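Local coordinates for protein endo-1,4-b-d-mannanase (Trichoderma reesei, PDB 1QNR) that hydrolyses internal beta-1,4 linkages in mannan chains, as an endo-mannanase of glycoside hydrolase family 5, at residues Val53-Phe58 and Leu104-Pro109. Numbering follows the deposited sequence.
Sequences VRVWGF and LKLIIP
P109 sits against two aromatic rings: its CG lies 3.7 Å from W56 CE3 and 4.0 Å from F58 CE2. Proline has no N-H to give V55 O, and its CD lies against that oxygen instead (3.2 Å). F58 turns its edge to the P109 carbonyl, CD2 standing 3.4 Å from P109 O. That oxygen also takes a weak bond from G57 N; a side chain on G57 would collide with I108 CG2. An alanine in place of F58 removes the ring and would probably open a gap beside P109 CG and over the indole of W56. Before this, the chains pair as parallel strands: V53 N gives a straight bond to K105 O (2.9 Å), I107 N bonds V53 O, and V55 N points almost head-on at I107 O. Beta-branched V53, V55, I107 and I108 suit this extended backbone. R54, its CG anti to the backbone N (chi1 -177°), runs extended past I107, R54 CD 4.0 Å from I107 CG2. W56 CZ3 lies 3.6 Å above one face of the R54 guanidinium, toward its rim. These contacts steady the chain and one face of a buried cation, while salt bridges to E165 and E276 meet its charge inside the TIM barrel.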
ATOM      1  N   VAL A  53       7.210  -3.273  -4.764  1.00  6.66           N
ATOM      2  CA  VAL A  53       6.221  -2.491  -5.525  1.00  7.26           C
ATOM      3  C   VAL A  53       4.867  -2.644  -4.806  1.00  7.78           C
ATOM      4  O   VAL A  53       4.456  -3.767  -4.461  1.00  7.87           O
ATOM      5  CB  VAL A  53       6.059  -2.976  -7.006  1.00  7.70           C
ATOM      6  CG1 VAL A  53       5.173  -1.995  -7.801  1.00  9.06           C
ATOM      7  CG2 VAL A  53       7.408  -3.081  -7.665  1.00  9.66           C
ATOM      8  N   ARG A  54       4.151  -1.514  -4.641  1.00  6.84           N
ATOM      9  CA  ARG A  54       2.778  -1.545  -4.039  1.00  5.96           C
ATOM     10  C   ARG A  54       1.769  -1.445  -5.176  1.00  6.33           C
ATOM     11  O   ARG A  54       1.823  -0.481  -5.988  1.00  7.98           O
ATOM     12  CB  ARG A  54       2.695  -0.454  -2.969  1.00  7.21           C
ATOM     13  CG  ARG A  54       1.311  -0.480  -2.237  1.00  7.13           C
ATOM     14  CD  ARG A  54       1.494   0.259  -0.885  1.00  6.15           C
ATOM     15  NE  ARG A  54       0.197   0.501  -0.189  1.00  7.12           N
ATOM     16  CZ  ARG A  54      -0.535   1.635  -0.328  1.00  6.41           C
ATOM     17  NH1 ARG A  54      -0.161   2.590  -1.198  1.00  7.52           N
ATOM     18  NH2 ARG A  54      -1.601   1.777   0.469  1.00  7.20           N
ATOM     19  N   VAL A  55       0.853  -2.427  -5.296  1.00  6.19           N
ATOM     20  CA  VAL A  55      -0.143  -2.488  -6.454  1.00  6.52           C
ATOM     21  C   VAL A  55      -1.532  -2.627  -5.854  1.00  7.48           C
ATOM     22  O   VAL A  55      -1.681  -3.233  -4.758  1.00  8.83           O
ATOM     23  CB  VAL A  55       0.219  -3.663  -7.410  1.00  7.37           C
ATOM     24  CG1 VAL A  55       1.661  -3.501  -7.942  1.00  9.31           C
ATOM     25  CG2 VAL A  55       0.042  -5.053  -6.777  1.00  8.75           C
ATOM     26  N   TRP A  56      -2.586  -2.166  -6.571  1.00  7.10           N
ATOM     27  CA  TRP A  56      -3.962  -2.386  -5.979  1.00  6.90           C
ATOM     28  C   TRP A  56      -4.379  -3.851  -6.090  1.00  7.30           C
ATOM     29  O   TRP A  56      -4.294  -4.504  -7.139  1.00  8.57           O
ATOM     30  CB  TRP A  56      -5.002  -1.494  -6.678  1.00  7.88           C
ATOM     31  CG  TRP A  56      -4.981  -0.027  -6.261  1.00  6.84           C
ATOM     32  CD1 TRP A  56      -5.823   0.894  -6.841  1.00  8.01           C
ATOM     33  CD2 TRP A  56      -4.234   0.676  -5.232  1.00  7.45           C
ATOM     34  NE1 TRP A  56      -5.678   2.107  -6.199  1.00  8.77           N
ATOM     35  CE2 TRP A  56      -4.699   2.014  -5.239  1.00  8.42           C
ATOM     36  CE3 TRP A  56      -3.201   0.293  -4.327  1.00  7.83           C
ATOM     37  CZ2 TRP A  56      -4.233   3.004  -4.342  1.00  8.76           C
ATOM     38  CZ3 TRP A  56      -2.733   1.324  -3.453  1.00  7.65           C
ATOM     39  CH2 TRP A  56      -3.217   2.685  -3.447  1.00  7.91           C
ATOM     40  N   GLY A  57      -4.969  -4.382  -4.996  1.00  6.31           N
ATOM     41  CA  GLY A  57      -5.546  -5.744  -5.030  1.00  7.74           C
ATOM     42  C   GLY A  57      -7.056  -5.744  -5.120  1.00  6.54           C
ATOM     43  O   GLY A  57      -7.678  -6.826  -4.879  1.00 10.82           O
ATOM     44  N   PHE A  58      -7.651  -4.631  -5.557  1.00  7.03           N
ATOM     45  CA  PHE A  58      -9.075  -4.434  -5.673  1.00  7.94           C
ATOM     46  C   PHE A  58      -9.418  -3.666  -6.955  1.00  7.27           C
ATOM     47  O   PHE A  58      -8.601  -2.926  -7.504  1.00  8.13           O
ATOM     48  CB  PHE A  58      -9.626  -3.579  -4.449  1.00  7.85           C
ATOM     49  CG  PHE A  58      -8.880  -2.252  -4.238  1.00  7.22           C
ATOM     50  CD1 PHE A  58      -9.253  -1.107  -5.004  1.00  7.85           C
ATOM     51  CD2 PHE A  58      -7.828  -2.145  -3.347  1.00  7.60           C
ATOM     52  CE1 PHE A  58      -8.541   0.078  -4.824  1.00  7.64           C
ATOM     53  CE2 PHE A  58      -7.128  -0.941  -3.143  1.00  8.48           C
ATOM     54  CZ  PHE A  58      -7.493   0.173  -3.900  1.00  8.51           C
ATOM     55  N   LEU A 104      11.063  -9.261  -7.655  1.00 10.39           N
ATOM     56  CA  LEU A 104      10.446  -8.129  -6.903  1.00  9.86           C
ATOM     57  C   LEU A 104       9.411  -8.669  -5.890  1.00  8.95           C
ATOM     58  O   LEU A 104       8.891  -9.773  -6.109  1.00 10.21           O
ATOM     59  CB  LEU A 104       9.674  -7.200  -7.902  1.00  9.25           C
ATOM     60  CG  LEU A 104      10.586  -6.380  -8.840  1.00  8.55           C
ATOM     61  CD1 LEU A 104       9.748  -5.697  -9.939  1.00 10.46           C
ATOM     62  CD2 LEU A 104      11.465  -5.361  -8.097  1.00 10.67           C
ATOM     63  N   LYS A 105       9.149  -7.894  -4.837  1.00  8.69           N
ATOM     64  CA  LYS A 105       8.127  -8.306  -3.848  1.00  8.36           C
ATOM     65  C   LYS A 105       6.944  -7.300  -3.913  1.00  7.41           C
ATOM     66  O   LYS A 105       7.197  -6.124  -4.244  1.00 10.95           O
ATOM     67  CB  LYS A 105       8.698  -8.244  -2.407  1.00  8.08           C
ATOM     68  CG  LYS A 105      10.025  -9.089  -2.287  1.00  9.03           C
ATOM     69  CD  LYS A 105       9.828 -10.561  -2.610  1.00  9.22           C
ATOM     70  CE  LYS A 105      11.145 -11.312  -2.310  1.00 11.38           C
ATOM     71  NZ  LYS A 105      11.047 -12.726  -2.867  1.00 13.94           N
ATOM     72  N   LEU A 106       5.742  -7.750  -3.589  1.00  6.86           N
ATOM     73  CA  LEU A 106       4.564  -6.879  -3.714  1.00  6.95           C
ATOM     74  C   LEU A 106       3.776  -6.634  -2.403  1.00  7.07           C
ATOM     75  O   LEU A 106       3.554  -7.565  -1.603  1.00  7.28           O
ATOM     76  CB  LEU A 106       3.560  -7.588  -4.651  1.00  6.96           C
ATOM     77  CG  LEU A 106       4.091  -7.940  -6.075  1.00  7.38           C
ATOM     78  CD1 LEU A 106       3.056  -8.796  -6.805  1.00 10.61           C
ATOM     79  CD2 LEU A 106       4.383  -6.608  -6.805  1.00 11.14           C
ATOM     80  N   ILE A 107       3.376  -5.356  -2.189  1.00  6.95           N
ATOM     81  CA  ILE A 107       2.426  -5.048  -1.082  1.00  6.98           C
ATOM     82  C   ILE A 107       1.055  -4.942  -1.750  1.00  7.27           C
ATOM     83  O   ILE A 107       0.916  -4.157  -2.714  1.00  8.43           O
ATOM     84  CB  ILE A 107       2.822  -3.786  -0.316  1.00  6.83           C
ATOM     85  CG1 ILE A 107       4.154  -4.041   0.411  1.00  8.38           C
ATOM     86  CG2 ILE A 107       1.682  -3.379   0.686  1.00  9.51           C
ATOM     87  CD1 ILE A 107       4.744  -2.817   1.173  1.00  9.17           C
ATOM     88  N   ILE A 108       0.029  -5.668  -1.240  1.00  6.65           N
ATOM     89  CA  ILE A 108      -1.281  -5.704  -1.904  1.00  7.30           C
ATOM     90  C   ILE A 108      -2.444  -5.438  -0.940  1.00  7.40           C
ATOM     91  O   ILE A 108      -2.795  -6.290  -0.088  1.00  7.36           O
ATOM     92  CB  ILE A 108      -1.496  -7.111  -2.577  1.00  6.80           C
ATOM     93  CG1 ILE A 108      -0.357  -7.446  -3.557  1.00  8.43           C
ATOM     94  CG2 ILE A 108      -2.864  -7.127  -3.310  1.00  7.68           C
ATOM     95  CD1 ILE A 108      -0.499  -8.788  -4.291  1.00 10.02           C
ATOM     96  N   PRO A 109      -3.048  -4.234  -1.017  1.00  7.62           N
ATOM     97  CA  PRO A 109      -4.240  -3.912  -0.202  1.00  6.92           C
ATOM     98  C   PRO A 109      -5.519  -4.454  -0.833  1.00  7.58           C
ATOM     99  O   PRO A 109      -5.679  -4.510  -2.063  1.00  8.71           O
ATOM    100  CB  PRO A 109      -4.260  -2.330  -0.158  1.00  8.27           C
ATOM    101  CG  PRO A 109      -3.594  -1.986  -1.489  1.00  8.73           C
ATOM    102  CD  PRO A 109      -2.500  -3.031  -1.699  1.00  8.37           C
TER